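SYE1 (PDB 4AWT) binds flavin mononucleotide and, as an Old Yellow Enzyme relative, probably reduces carbon-carbon double bonds with electrons from NADH or NADPH. Local coordinates at residues G105-I113 and L124-V133; Q117-K125 and Q190-R199. The protein carries 1 engineered substitution. One frame throughout, in Å; residues are numbered along the deposited sequence. Where two conformers were deposited one is given.

Contact 1 of 2, residues G105-I113 and L124-V133; sequences GRVTHPDNI and LKAENVKVFV
Arg106 runs alongside the 124-126 backbone with its chain extended from CG to NE. Its NH1 donates to Leu124 O at 2.9 Å. The bond is bent, 147° at the hydrogen, and the donor sits above the carbonyl plane. Ala126 lies over one face of the guanidinium, with its CB 3.6 Å from Arg106 NE. This backing and the bond at the edge limit the rotation of the group. A water adds a second link: it donates to Arg106 O and accepts from Ala126 N. Val107, the centre of an inverse gamma turn, follows. Its CG1 is anti to the backbone N (chi1 -177°) and meets Val131 CG1 at 3.7 Å and Val129 CG1 at 4.0 Å. Here the loop that follows barrel strand 96-102 lies against the strand 130-133, which pairs with 141-144 in a two-stranded antiparallel hairpin outside the eight-stranded TIM barrel. Thr108 turns its CB away and hydrogen-bonds through OG1 to Lys66 O, while Val131 CG2 packs on its backbone. His109 CB touches both Val131 CG2 and Val133 CG1, at 4.0 Å from each. His109 ND1 also accepts from Asp111 N, which ties the ring to the 3-10 turn. Asp111 CB touches Val133 CG1. Asn112 ND2 donates to Phe132 O at 3.0 Å; the bond is nearly straight, 169°, and that oxygen lies in the amide plane. Val133 CG1 packs against the same amide.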
ATOM      1  N   GLY A 105      -9.560  -6.982   5.176  1.00  6.08           N
ATOM      2  CA  GLY A 105     -10.610  -7.961   4.984  1.00  6.07           C
ATOM      3  C   GLY A 105     -10.293  -9.190   5.755  1.00  6.25           C
ATOM      4  O   GLY A 105     -10.044  -9.173   6.969  1.00  6.84           O
ATOM      5  N   ARG A 106     -10.265 -10.347   5.060  1.00  6.32           N
ATOM      6  CA  ARG A 106     -10.086 -11.626   5.706  1.00  6.56           C
ATOM      7  C   ARG A 106      -8.672 -11.931   6.125  1.00  6.85           C
ATOM      8  O   ARG A 106      -8.436 -12.961   6.778  1.00  7.61           O
ATOM      9  CB  ARG A 106     -10.553 -12.764   4.775  1.00  6.66           C
ATOM     10  CG  ARG A 106      -9.607 -12.996   3.617  1.00  6.91           C
ATOM     11  CD  ARG A 106     -10.219 -13.940   2.603  1.00  7.70           C
ATOM     12  NE  ARG A 106      -9.340 -14.091   1.466  1.00  7.82           N
ATOM     13  CZ  ARG A 106      -9.543 -14.918   0.473  1.00  8.63           C
ATOM     14  NH1 ARG A 106     -10.620 -15.678   0.411  1.00 10.36           N
ATOM     15  NH2 ARG A 106      -8.638 -14.953  -0.524  1.00  9.60           N
ATOM     16  N   VAL A 107      -7.696 -11.083   5.763  1.00  6.62           N
ATOM     17  CA  VAL A 107      -6.292 -11.362   6.110  1.00  6.87           C
ATOM     18  C   VAL A 107      -6.002 -10.729   7.460  1.00  7.06           C
ATOM     19  O   VAL A 107      -5.383  -9.681   7.583  1.00  7.34           O
ATOM     20  CB  VAL A 107      -5.350 -10.910   5.001  1.00  7.14           C
ATOM     21  CG1 VAL A 107      -3.932 -11.282   5.365  1.00  7.88           C
ATOM     22  CG2 VAL A 107      -5.736 -11.499   3.663  1.00  7.93           C
ATOM     23  N   THR A 108      -6.534 -11.375   8.495  1.00  7.64           N
ATOM     24  CA  THR A 108      -6.411 -10.933   9.868  1.00  7.70           C
ATOM     25  C   THR A 108      -6.801 -12.101  10.770  1.00  8.88           C
ATOM     26  O   THR A 108      -7.099 -13.212  10.355  1.00 10.28           O
ATOM     27  CB  THR A 108      -7.220  -9.671  10.116  1.00  7.51           C
ATOM     28  OG1 THR A 108      -6.827  -9.148  11.387  1.00  8.34           O
ATOM     29  CG2 THR A 108      -8.723  -9.905  10.067  1.00  8.72           C
ATOM     30  N   HIS A 109      -6.744 -11.805  12.047  1.00  9.23           N
ATOM     31  CA  HIS A 109      -7.098 -12.718  13.119  1.00  9.49           C
ATOM     32  C   HIS A 109      -7.955 -11.928  14.090  1.00  8.78           C
ATOM     33  O   HIS A 109      -7.662 -10.739  14.292  1.00  9.10           O
ATOM     34  CB  HIS A 109      -5.837 -13.241  13.792  1.00 11.07           C
ATOM     35  CG  HIS A 109      -6.077 -14.259  14.801  1.00 11.14           C
ATOM     36  ND1 HIS A 109      -6.417 -14.022  16.049  1.00 12.28           N
ATOM     37  CD2 HIS A 109      -5.980 -15.603  14.757  1.00 13.30           C
ATOM     38  CE1 HIS A 109      -6.620 -15.078  16.771  1.00 15.08           C
ATOM     39  NE2 HIS A 109      -6.326 -16.116  15.991  1.00 16.24           N
ATOM     40  N   PRO A 110      -8.953 -12.526  14.723  1.00  9.51           N
ATOM     41  CA  PRO A 110      -9.771 -11.811  15.706  0.58  9.22           C
ATOM     42  C   PRO A 110      -8.992 -11.027  16.737  1.00  9.51           C
ATOM     43  O   PRO A 110      -9.452  -9.968  17.199  1.00 10.51           O
ATOM     44  CB  PRO A 110     -10.638 -12.953  16.326  0.58 11.51           C
ATOM     45  CG  PRO A 110     -10.810 -13.830  15.119  0.58 11.04           C
ATOM     46  CD  PRO A 110      -9.439 -13.904  14.503  0.58 10.23           C
ATOM     47  N   ASP A 111      -7.900 -11.441  17.196  1.00 10.72           N
ATOM     48  CA  ASP A 111      -7.057 -10.800  18.174  1.00 11.59           C
ATOM     49  C   ASP A 111      -6.657  -9.402  17.686  1.00 11.31           C
ATOM     50  O   ASP A 111      -6.384  -8.562  18.534  1.00 13.19           O
ATOM     51  CB  ASP A 111      -5.815 -11.578  18.510  1.00 13.10           C
ATOM     52  CG  ASP A 111      -5.974 -12.797  19.296  1.00 14.42           C
ATOM     53  OD1 ASP A 111      -7.114 -13.132  19.702  1.00 16.12           O
ATOM     54  OD2 ASP A 111      -4.941 -13.497  19.597  1.00 23.54           O
ATOM     55  N   ASN A 112      -6.595  -9.151  16.400  1.00  9.81           N
ATOM     56  CA  ASN A 112      -6.242  -7.837  15.900  1.00  9.67           C
ATOM     57  C   ASN A 112      -7.402  -6.934  15.652  1.00  9.24           C
ATOM     58  O   ASN A 112      -7.196  -5.767  15.355  1.00 10.64           O
ATOM     59  CB  ASN A 112      -5.433  -8.019  14.601  1.00  9.00           C
ATOM     60  CG  ASN A 112      -4.071  -8.583  14.812  1.00 10.10           C
ATOM     61  OD1 ASN A 112      -3.478  -8.377  15.876  1.00 12.77           O
ATOM     62  ND2 ASN A 112      -3.505  -9.253  13.830  1.00 10.53           N
ATOM     63  N   ILE A 113      -8.633  -7.454  15.760  1.00  9.72           N
ATOM     64  CA  ILE A 113      -9.823  -6.710  15.438  1.00  9.35           C
ATOM     65  C   ILE A 113     -10.877  -6.845  16.543  1.00 10.75           C
ATOM     66  O   ILE A 113     -12.061  -6.998  16.329  1.00 10.87           O
ATOM     67  CB  ILE A 113     -10.384  -7.060  14.055  1.00  8.86           C
ATOM     68  CG1 ILE A 113     -10.728  -8.541  13.885  1.00  8.46           C
ATOM     69  CG2 ILE A 113      -9.392  -6.619  12.955  1.00  9.14           C
ATOM     70  CD1 ILE A 113     -11.520  -8.834  12.641  1.00  9.24           C
ATOM     71  N   LEU A 124     -14.802 -17.308   2.269  1.00 11.94           N
ATOM     72  CA  LEU A 124     -13.642 -18.102   1.899  1.00 11.54           C
ATOM     73  C   LEU A 124     -12.481 -17.644   2.755  1.00 10.17           C
ATOM     74  O   LEU A 124     -12.099 -16.482   2.741  1.00 10.11           O
ATOM     75  CB  LEU A 124     -13.312 -17.896   0.419  1.00 12.51           C
ATOM     76  CG  LEU A 124     -14.334 -18.425  -0.598  1.00 14.87           C
ATOM     77  CD1 LEU A 124     -13.989 -17.887  -1.972  1.00 19.76           C
ATOM     78  CD2 LEU A 124     -14.364 -19.930  -0.560  1.00 21.44           C
ATOM     79  N   LYS A 125     -11.880 -18.559   3.481  1.00 11.27           N
ATOM     80  CA  LYS A 125     -10.610 -18.321   4.164  1.00 10.82           C
ATOM     81  C   LYS A 125      -9.484 -18.182   3.166  1.00 11.30           C
ATOM     82  O   LYS A 125      -9.401 -18.888   2.159  1.00 14.11           O
ATOM     83  CB  LYS A 125     -10.355 -19.524   5.057  1.00 12.64           C
ATOM     84  CG  LYS A 125      -9.108 -19.407   5.890  1.00 14.43           C
ATOM     85  CD  LYS A 125      -8.836 -20.685   6.647  1.00 17.77           C
ATOM     86  CE  LYS A 125      -7.533 -20.616   7.401  1.00 19.35           C
ATOM     87  NZ  LYS A 125      -7.406 -21.797   8.303  1.00 29.72           N
ATOM     88  N   ALA A 126      -8.565 -17.232   3.456  1.00 10.64           N
ATOM     89  CA  ALA A 126      -7.330 -17.172   2.652  1.00 10.80           C
ATOM     90  C   ALA A 126      -6.484 -18.393   2.974  1.00 11.34           C
ATOM     91  O   ALA A 126      -6.126 -18.608   4.144  1.00 14.63           O
ATOM     92  CB  ALA A 126      -6.568 -15.924   2.960  1.00 10.86           C
ATOM     93  N   GLU A 127      -6.122 -19.177   1.962  1.00 12.48           N
ATOM     94  CA  GLU A 127      -5.414 -20.415   2.197  1.00 14.28           C
ATOM     95  C   GLU A 127      -3.924 -20.193   2.304  1.00 12.53           C
ATOM     96  O   GLU A 127      -3.338 -19.436   1.552  1.00 15.18           O
ATOM     97  CB  GLU A 127      -5.794 -21.405   1.072  1.00 21.31           C
ATOM     98  CG  GLU A 127      -7.248 -21.831   1.084  1.00 31.23           C
ATOM     99  CD  GLU A 127      -7.817 -22.553   2.271  1.00 40.00           C
ATOM    100  OE1 GLU A 127      -7.026 -23.007   3.140  1.00 53.71           O
ATOM    101  OE2 GLU A 127      -9.060 -22.723   2.401  1.00 55.70           O
ATOM    102  N   ASN A 128      -3.310 -20.842   3.249  1.00 13.93           N
ATOM    103  CA  ASN A 128      -1.852 -20.798   3.429  1.00 14.42           C
ATOM    104  C   ASN A 128      -1.350 -19.401   3.684  1.00 13.16           C
ATOM    105  O   ASN A 128      -0.304 -18.972   3.102  1.00 15.52           O
ATOM    106  CB  ASN A 128      -1.136 -21.466   2.259  1.00 17.95           C
ATOM    107  CG  ASN A 128      -1.490 -22.916   2.083  1.00 24.63           C
ATOM    108  OD1 ASN A 128      -1.355 -23.688   3.036  1.00 30.75           O
ATOM    109  ND2 ASN A 128      -1.947 -23.227   0.854  1.00 35.10           N
ATOM    110  N   VAL A 129      -2.071 -18.685   4.571  1.00 12.25           N
ATOM    111  CA  VAL A 129      -1.729 -17.320   4.938  1.00 11.01           C
ATOM    112  C   VAL A 129      -1.678 -17.203   6.430  1.00 10.85           C
ATOM    113  O   VAL A 129      -2.552 -17.690   7.136  1.00 12.63           O
ATOM    114  CB  VAL A 129      -2.751 -16.331   4.353  1.00 11.48           C
ATOM    115  CG1 VAL A 129      -2.428 -14.894   4.734  1.00 12.93           C
ATOM    116  CG2 VAL A 129      -2.789 -16.462   2.804  1.00 12.21           C
ATOM    117  N   LYS A 130      -0.657 -16.462   6.894  1.00 10.77           N
ATOM    118  CA  LYS A 130      -0.522 -16.124   8.312  1.00 11.11           C
ATOM    119  C   LYS A 130      -0.437 -14.580   8.439  1.00 10.30           C
ATOM    120  O   LYS A 130       0.074 -13.890   7.560  1.00 11.92           O
ATOM    121  CB  LYS A 130       0.689 -16.768   8.938  1.00 13.04           C
ATOM    122  CG  LYS A 130       0.597 -18.298   8.926  1.00 15.10           C
ATOM    123  CD  LYS A 130       1.720 -18.995   9.681  1.00 18.30           C
ATOM    124  CE  LYS A 130       1.564 -20.523   9.554  1.00 26.34           C
ATOM    125  NZ  LYS A 130       2.737 -21.220  10.173  1.00 33.33           N
ATOM    126  N   VAL A 131      -0.897 -14.125   9.565  1.00  9.63           N
ATOM    127  CA  VAL A 131      -0.665 -12.775  10.061  1.00  9.20           C
ATOM    128  C   VAL A 131       0.083 -12.887  11.389  1.00  9.88           C
ATOM    129  O   VAL A 131       0.543 -13.960  11.752  1.00 11.65           O
ATOM    130  CB  VAL A 131      -1.941 -11.934  10.154  1.00  9.34           C
ATOM    131  CG1 VAL A 131      -2.568 -11.799   8.765  1.00  9.21           C
ATOM    132  CG2 VAL A 131      -2.910 -12.504  11.138  1.00 10.12           C
ATOM    133  N   PHE A 132       0.237 -11.763  12.096  1.00  9.72           N
ATOM    134  CA  PHE A 132       0.835 -11.852  13.409  1.00 10.35           C
ATOM    135  C   PHE A 132       0.007 -10.980  14.367  1.00  9.91           C
ATOM    136  O   PHE A 132      -0.605  -9.984  13.981  1.00  9.96           O
ATOM    137  CB  PHE A 132       2.326 -11.529  13.448  1.00 10.71           C
ATOM    138  CG  PHE A 132       2.723 -10.150  12.921  1.00  9.38           C
ATOM    139  CD1 PHE A 132       2.594  -9.020  13.692  1.00 10.05           C
ATOM    140  CD2 PHE A 132       3.236 -10.027  11.639  1.00 10.14           C
ATOM    141  CE1 PHE A 132       2.981  -7.768  13.209  1.00 10.15           C
ATOM    142  CE2 PHE A 132       3.628  -8.808  11.178  1.00 10.04           C
ATOM    143  CZ  PHE A 132       3.517  -7.670  11.937  1.00  9.95           C
ATOM    144  N   VAL A 133       0.060 -11.386  15.623  1.00 11.36           N
ATOM    145  CA  VAL A 133      -0.689 -10.782  16.710  1.00 11.96           C
ATOM    146  C   VAL A 133       0.250 -10.481  17.833  1.00 13.43           C
ATOM    147  O   VAL A 133       1.375 -10.964  17.909  1.00 15.11           O
ATOM    148  CB  VAL A 133      -1.832 -11.723  17.186  1.00 14.17           C
ATOM    149  CG1 VAL A 133      -2.804 -12.054  16.070  1.00 13.66           C
ATOM    150  CG2 VAL A 133      -1.242 -12.958  17.844  1.00 18.93           C
TER
HETATM  151  O   HOH W   1      -9.031 -15.618   5.850  1.00  9.19           O

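Contact 2 of 2, residues Q117-K125 and Q190-R199; sequences QPISSSTLK and QFIDSEANNR
Ser121 fills the tight part of this contact. Its CB stands over the centre of the Phe191 ring, 3.6 Å from the centroid and 1° off the ring normal, a CH-pi contact. Its OG lies between the backbone N and the carbonyl carbon (chi1 56°). From there it donates to Gln190 O at 2.8 Å, approaching from above the carbonyl plane. Ser120 OG donates to Gln190 OE1 at 2.7 Å, and a water bridges this hydroxyl to Ala196 O. Arg199 bends at chi3 and brings NH1 to Ser121 O at 2.8 Å; NH1 also bonds Met151 O, and NH2 forms a salt bridge with Asp201. The contact thus joins the short strand 119-120, paired in parallel with 149-150 outside the TIM barrel, to the end of helix 187-192, which follows barrel strand 177-181. A leucine in place of Arg199 would probably leave Ser121 O without this donor and Asp201 without its charged mate. Ser122 OG accepts from Asn198 N at 2.8 Å, with 166° at the hydrogen. Beyond it the contact loosens toward solvent. Asn198 is exposed and modelled in two conformers, which leaves the place of its amide doubtful. A water beside it accepts a hydrogen bond from Thr123 N. Leu124 CD1 reaches the backbone oxygens of Glu195, at 3.5 Å, and Ala196.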
ATOM      1  N   GLN A 117     -15.125 -11.306  14.047  1.00  8.96           N
ATOM      2  CA  GLN A 117     -14.854 -12.127  12.912  1.00  8.11           C
ATOM      3  C   GLN A 117     -14.451 -11.231  11.753  1.00  7.70           C
ATOM      4  O   GLN A 117     -15.041 -10.185  11.504  1.00  8.66           O
ATOM      5  CB  GLN A 117     -16.116 -12.897  12.557  1.00  8.77           C
ATOM      6  CG  GLN A 117     -15.901 -13.863  11.413  1.00  8.67           C
ATOM      7  CD  GLN A 117     -17.083 -14.774  11.170  1.00  8.48           C
ATOM      8  OE1 GLN A 117     -18.198 -14.547  11.659  1.00  8.62           O
ATOM      9  NE2 GLN A 117     -16.850 -15.789  10.378  1.00 10.17           N
ATOM     10  N   PRO A 118     -13.431 -11.647  10.976  1.00  8.09           N
ATOM     11  CA  PRO A 118     -13.060 -10.853   9.799  1.00  7.92           C
ATOM     12  C   PRO A 118     -14.177 -10.791   8.773  1.00  7.67           C
ATOM     13  O   PRO A 118     -15.024 -11.693   8.728  1.00  8.15           O
ATOM     14  CB  PRO A 118     -11.850 -11.635   9.256  1.00  9.97           C
ATOM     15  CG  PRO A 118     -11.317 -12.378  10.406  1.00 10.62           C
ATOM     16  CD  PRO A 118     -12.541 -12.791  11.159  1.00  9.39           C
ATOM     17  N   ILE A 119     -14.140  -9.785   7.909  1.00  8.03           N
ATOM     18  CA  ILE A 119     -15.085  -9.645   6.824  1.00  7.71           C
ATOM     19  C   ILE A 119     -14.389  -9.812   5.489  1.00  7.53           C
ATOM     20  O   ILE A 119     -13.195  -9.520   5.333  1.00  8.36           O
ATOM     21  CB  ILE A 119     -15.842  -8.321   6.868  1.00  8.34           C
ATOM     22  CG1 ILE A 119     -14.971  -7.069   6.709  1.00  9.40           C
ATOM     23  CG2 ILE A 119     -16.654  -8.246   8.184  1.00 11.97           C
ATOM     24  CD1 ILE A 119     -15.687  -5.766   6.567  1.00 11.32           C
ATOM     25  N   SER A 120     -15.183 -10.219   4.488  1.00  7.61           N
ATOM     26  CA  SER A 120     -14.666 -10.370   3.128  1.00  7.54           C
ATOM     27  C   SER A 120     -15.808 -10.246   2.147  1.00  7.60           C
ATOM     28  O   SER A 120     -16.969 -10.035   2.508  1.00  8.01           O
ATOM     29  CB  SER A 120     -13.937 -11.684   2.991  1.00  8.13           C
ATOM     30  OG  SER A 120     -13.218 -11.796   1.756  1.00  8.29           O
ATOM     31  N   SER A 121     -15.480 -10.426   0.862  1.00  7.86           N
ATOM     32  CA  SER A 121     -16.535 -10.556  -0.148  1.00  8.24           C
ATOM     33  C   SER A 121     -17.397 -11.785   0.160  1.00  8.38           C
ATOM     34  O   SER A 121     -18.610 -11.749  -0.017  1.00  9.67           O
ATOM     35  CB  SER A 121     -15.903 -10.647  -1.508  1.00  8.67           C
ATOM     36  OG  SER A 121     -14.966 -11.744  -1.496  1.00  9.69           O
ATOM     37  N   SER A 122     -16.759 -12.865   0.558  1.00  9.80           N
ATOM     38  CA  SER A 122     -17.294 -14.180   0.704  0.67  9.50           C
ATOM     39  C   SER A 122     -16.918 -14.793   2.006  1.00  9.30           C
ATOM     40  O   SER A 122     -16.190 -14.198   2.807  1.00 12.23           O
ATOM     41  CB  SER A 122     -16.730 -15.038  -0.455  0.67 13.27           C
ATOM     42  OG  SER A 122     -17.261 -14.381  -1.635  0.67 21.15           O
ATOM     43  N   THR A 123     -17.300 -16.029   2.254  1.00 10.58           N
ATOM     44  CA  THR A 123     -16.880 -16.764   3.445  1.00 10.80           C
ATOM     45  C   THR A 123     -15.660 -17.627   3.209  1.00 12.22           C
ATOM     46  O   THR A 123     -15.414 -18.620   3.870  1.00 21.37           O
ATOM     47  CB  THR A 123     -18.022 -17.631   4.034  1.00 13.16           C
ATOM     48  OG1 THR A 123     -18.401 -18.577   3.057  1.00 17.61           O
ATOM     49  CG2 THR A 123     -19.164 -16.720   4.421  1.00 13.63           C
ATOM     50  N   LEU A 124     -14.802 -17.308   2.269  1.00 11.94           N
ATOM     51  CA  LEU A 124     -13.642 -18.102   1.899  1.00 11.54           C
ATOM     52  C   LEU A 124     -12.481 -17.644   2.755  1.00 10.17           C
ATOM     53  O   LEU A 124     -12.099 -16.482   2.741  1.00 10.11           O
ATOM     54  CB  LEU A 124     -13.312 -17.896   0.419  1.00 12.51           C
ATOM     55  CG  LEU A 124     -14.334 -18.425  -0.598  1.00 14.87           C
ATOM     56  CD1 LEU A 124     -13.989 -17.887  -1.972  1.00 19.76           C
ATOM     57  CD2 LEU A 124     -14.364 -19.930  -0.560  1.00 21.44           C
ATOM     58  N   LYS A 125     -11.880 -18.559   3.481  1.00 11.27           N
ATOM     59  CA  LYS A 125     -10.610 -18.321   4.164  1.00 10.82           C
ATOM     60  C   LYS A 125      -9.484 -18.182   3.166  1.00 11.30           C
ATOM     61  O   LYS A 125      -9.401 -18.888   2.159  1.00 14.11           O
ATOM     62  CB  LYS A 125     -10.355 -19.524   5.057  1.00 12.64           C
ATOM     63  CG  LYS A 125      -9.108 -19.407   5.890  1.00 14.43           C
ATOM     64  CD  LYS A 125      -8.836 -20.685   6.647  1.00 17.77           C
ATOM     65  CE  LYS A 125      -7.533 -20.616   7.401  1.00 19.35           C
ATOM     66  NZ  LYS A 125      -7.406 -21.797   8.303  1.00 29.72           N
ATOM     67  N   GLN A 190     -10.066  -8.968  -2.506  1.00  6.23           N
ATOM     68  CA  GLN A 190     -10.947 -10.101  -2.278  1.00  6.56           C
ATOM     69  C   GLN A 190     -12.274  -9.981  -3.061  1.00  6.47           C
ATOM     70  O   GLN A 190     -12.919 -11.002  -3.250  1.00  7.89           O
ATOM     71  CB  GLN A 190     -11.243 -10.247  -0.784  1.00  6.53           C
ATOM     72  CG  GLN A 190     -10.018 -10.663   0.025  1.00  6.55           C
ATOM     73  CD  GLN A 190     -10.029 -10.235   1.457  1.00  6.18           C
ATOM     74  OE1 GLN A 190     -11.087 -10.226   2.137  1.00  7.10           O
ATOM     75  NE2 GLN A 190      -8.895  -9.854   1.987  1.00  6.31           N
ATOM     76  N   PHE A 191     -12.636  -8.787  -3.482  1.00  6.44           N
ATOM     77  CA  PHE A 191     -13.734  -8.589  -4.419  1.00  6.65           C
ATOM     78  C   PHE A 191     -13.290  -8.702  -5.876  1.00  6.87           C
ATOM     79  O   PHE A 191     -14.000  -9.259  -6.700  1.00  7.39           O
ATOM     80  CB  PHE A 191     -14.430  -7.236  -4.231  1.00  6.99           C
ATOM     81  CG  PHE A 191     -15.336  -7.148  -3.027  1.00  6.90           C
ATOM     82  CD1 PHE A 191     -14.826  -6.977  -1.742  1.00  7.62           C
ATOM     83  CD2 PHE A 191     -16.710  -7.274  -3.170  1.00  7.46           C
ATOM     84  CE1 PHE A 191     -15.660  -6.878  -0.656  1.00  8.66           C
ATOM     85  CE2 PHE A 191     -17.544  -7.194  -2.086  1.00  8.01           C
ATOM     86  CZ  PHE A 191     -17.021  -6.987  -0.837  1.00  8.17           C
ATOM     87  N   ILE A 192     -12.128  -8.135  -6.208  1.00  6.50           N
ATOM     88  CA  ILE A 192     -11.687  -8.085  -7.608  1.00  6.31           C
ATOM     89  C   ILE A 192     -11.456  -9.463  -8.176  1.00  6.69           C
ATOM     90  O   ILE A 192     -11.835  -9.756  -9.314  1.00  7.49           O
ATOM     91  CB  ILE A 192     -10.408  -7.236  -7.744  1.00  6.64           C
ATOM     92  CG1 ILE A 192     -10.645  -5.786  -7.381  1.00  6.65           C
ATOM     93  CG2 ILE A 192      -9.835  -7.363  -9.163  1.00  7.20           C
ATOM     94  CD1 ILE A 192      -9.384  -4.937  -7.270  1.00  7.63           C
ATOM     95  N   ASP A 193     -10.734 -10.304  -7.443  1.00  6.89           N
ATOM     96  CA  ASP A 193     -10.219 -11.559  -7.981  1.00  7.06           C
ATOM     97  C   ASP A 193     -11.286 -12.648  -7.920  1.00  7.45           C
ATOM     98  O   ASP A 193     -11.864 -12.948  -6.884  1.00  8.34           O
ATOM     99  CB  ASP A 193      -8.972 -11.976  -7.256  1.00  7.40           C
ATOM    100  CG  ASP A 193      -7.705 -11.180  -7.587  1.00  7.32           C
ATOM    101  OD1 ASP A 193      -7.807 -10.293  -8.452  1.00  8.22           O
ATOM    102  OD2 ASP A 193      -6.673 -11.491  -6.962  1.00  8.17           O
ATOM    103  N   SER A 194     -11.520 -13.272  -9.084  1.00  8.17           N
ATOM    104  CA  SER A 194     -12.665 -14.160  -9.232  1.00  8.50           C
ATOM    105  C   SER A 194     -12.667 -15.289  -8.245  1.00  8.92           C
ATOM    106  O   SER A 194     -13.741 -15.701  -7.786  1.00 10.28           O
ATOM    107  CB  SER A 194     -12.713 -14.689 -10.650  1.00  9.87           C
ATOM    108  OG  SER A 194     -11.614 -15.481 -10.972  1.00 10.46           O
ATOM    109  N   GLU A 195     -11.503 -15.885  -7.897  1.00  9.08           N
ATOM    110  CA  GLU A 195     -11.533 -17.073  -7.087  1.00  9.96           C
ATOM    111  C   GLU A 195     -11.719 -16.729  -5.589  1.00 10.68           C
ATOM    112  O   GLU A 195     -11.891 -17.647  -4.776  1.00 14.06           O
ATOM    113  CB  GLU A 195     -10.302 -17.921  -7.328  1.00 11.41           C
ATOM    114  CG  GLU A 195     -10.145 -18.286  -8.789  1.00 14.43           C
ATOM    115  CD  GLU A 195     -11.432 -18.683  -9.538  1.00 17.10           C
ATOM    116  OE1 GLU A 195     -11.823 -19.783  -9.090  1.00 24.19           O
ATOM    117  OE2 GLU A 195     -12.012 -18.024 -10.468  1.00 17.10           O
ATOM    118  N   ALA A 196     -11.661 -15.467  -5.251  1.00  8.62           N
ATOM    119  CA  ALA A 196     -11.906 -15.030  -3.886  1.00  9.06           C
ATOM    120  C   ALA A 196     -13.321 -14.510  -3.654  1.00  8.62           C
ATOM    121  O   ALA A 196     -13.665 -14.203  -2.525  1.00 10.14           O
ATOM    122  CB  ALA A 196     -10.889 -13.956  -3.512  1.00  9.79           C
ATOM    123  N   ASN A 197     -14.117 -14.404  -4.720  1.00  9.30           N
ATOM    124  CA  ASN A 197     -15.380 -13.736  -4.692  1.00  9.19           C
ATOM    125  C   ASN A 197     -16.441 -14.733  -5.234  1.00  9.36           C
ATOM    126  O   ASN A 197     -16.512 -14.969  -6.404  1.00 11.07           O
ATOM    127  CB  ASN A 197     -15.322 -12.484  -5.513  1.00  9.07           C
ATOM    128  CG  ASN A 197     -16.565 -11.639  -5.483  1.00  8.53           C
ATOM    129  OD1 ASN A 197     -16.489 -10.395  -5.828  1.00  9.90           O
ATOM    130  ND2 ASN A 197     -17.634 -12.164  -5.130  1.00  7.92           N
ATOM    131  N   ASN A 198     -17.280 -15.234  -4.292  1.00 10.50           N
ATOM    132  CA  ASN A 198     -18.378 -16.079  -4.797  0.55 11.97           C
ATOM    133  C   ASN A 198     -19.734 -15.416  -4.537  1.00 11.68           C
ATOM    134  O   ASN A 198     -20.764 -16.114  -4.443  1.00 14.25           O
ATOM    135  CB  ASN A 198     -18.286 -17.459  -4.205  0.55 13.55           C
ATOM    136  CG  ASN A 198     -18.353 -17.556  -2.722  0.55 16.52           C
ATOM    137  OD1 ASN A 198     -17.996 -18.628  -2.211  0.55 26.65           O
ATOM    138  ND2 ASN A 198     -18.803 -16.600  -1.977  0.55 18.90           N
ATOM    139  N   ARG A 199     -19.815 -14.121  -4.473  1.00 10.37           N
ATOM    140  CA  ARG A 199     -21.049 -13.387  -4.298  1.00 10.24           C
ATOM    141  C   ARG A 199     -21.963 -13.577  -5.469  1.00 12.11           C
ATOM    142  O   ARG A 199     -21.497 -13.664  -6.614  1.00 13.95           O
ATOM    143  CB  ARG A 199     -20.799 -11.900  -4.085  1.00  9.68           C
ATOM    144  CG  ARG A 199     -19.934 -11.564  -2.886  1.00  9.24           C
ATOM    145  CD  ARG A 199     -19.779 -10.071  -2.737  1.00  8.91           C
ATOM    146  NE  ARG A 199     -20.990  -9.433  -2.244  1.00  8.95           N
ATOM    147  CZ  ARG A 199     -21.275  -9.218  -0.981  1.00  8.79           C
ATOM    148  NH1 ARG A 199     -20.442  -9.596  -0.009  1.00  9.69           N
ATOM    149  NH2 ARG A 199     -22.383  -8.585  -0.653  1.00  9.87           N
TER
HETATM  150  O   HOH W   2     -12.509 -13.714  -0.034  0.39 16.38           O
HETATM  151  O   HOH W   3     -19.540 -16.815   0.539  1.00 31.22           O

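In the fold
After barrel strand 96-102 the chain enters the long excursion that precedes helix 153-172. Segment 105-113 comes first, then 117-125 with strand 119-120. Contact 1 closes a short loop when 124-133 comes to lie beside 105-113, running the same way. Contact 2 closes a much longer one: the chain passes the hairpin 130-133/141-144, helix 153-172 and barrel strand 177-181 before reaching 190-199. The two contacts cross rather than nest, since 117-125 begins inside the first loop. They share Leu124 and Lys125. They also touch directly, through a probable hydrogen bond from Arg106 N to Gln190 OE1. Contact 1 ties the hairpin to the loop after strand 96-102; contact 2 ties strand 119-120 to the end of helix 187-192.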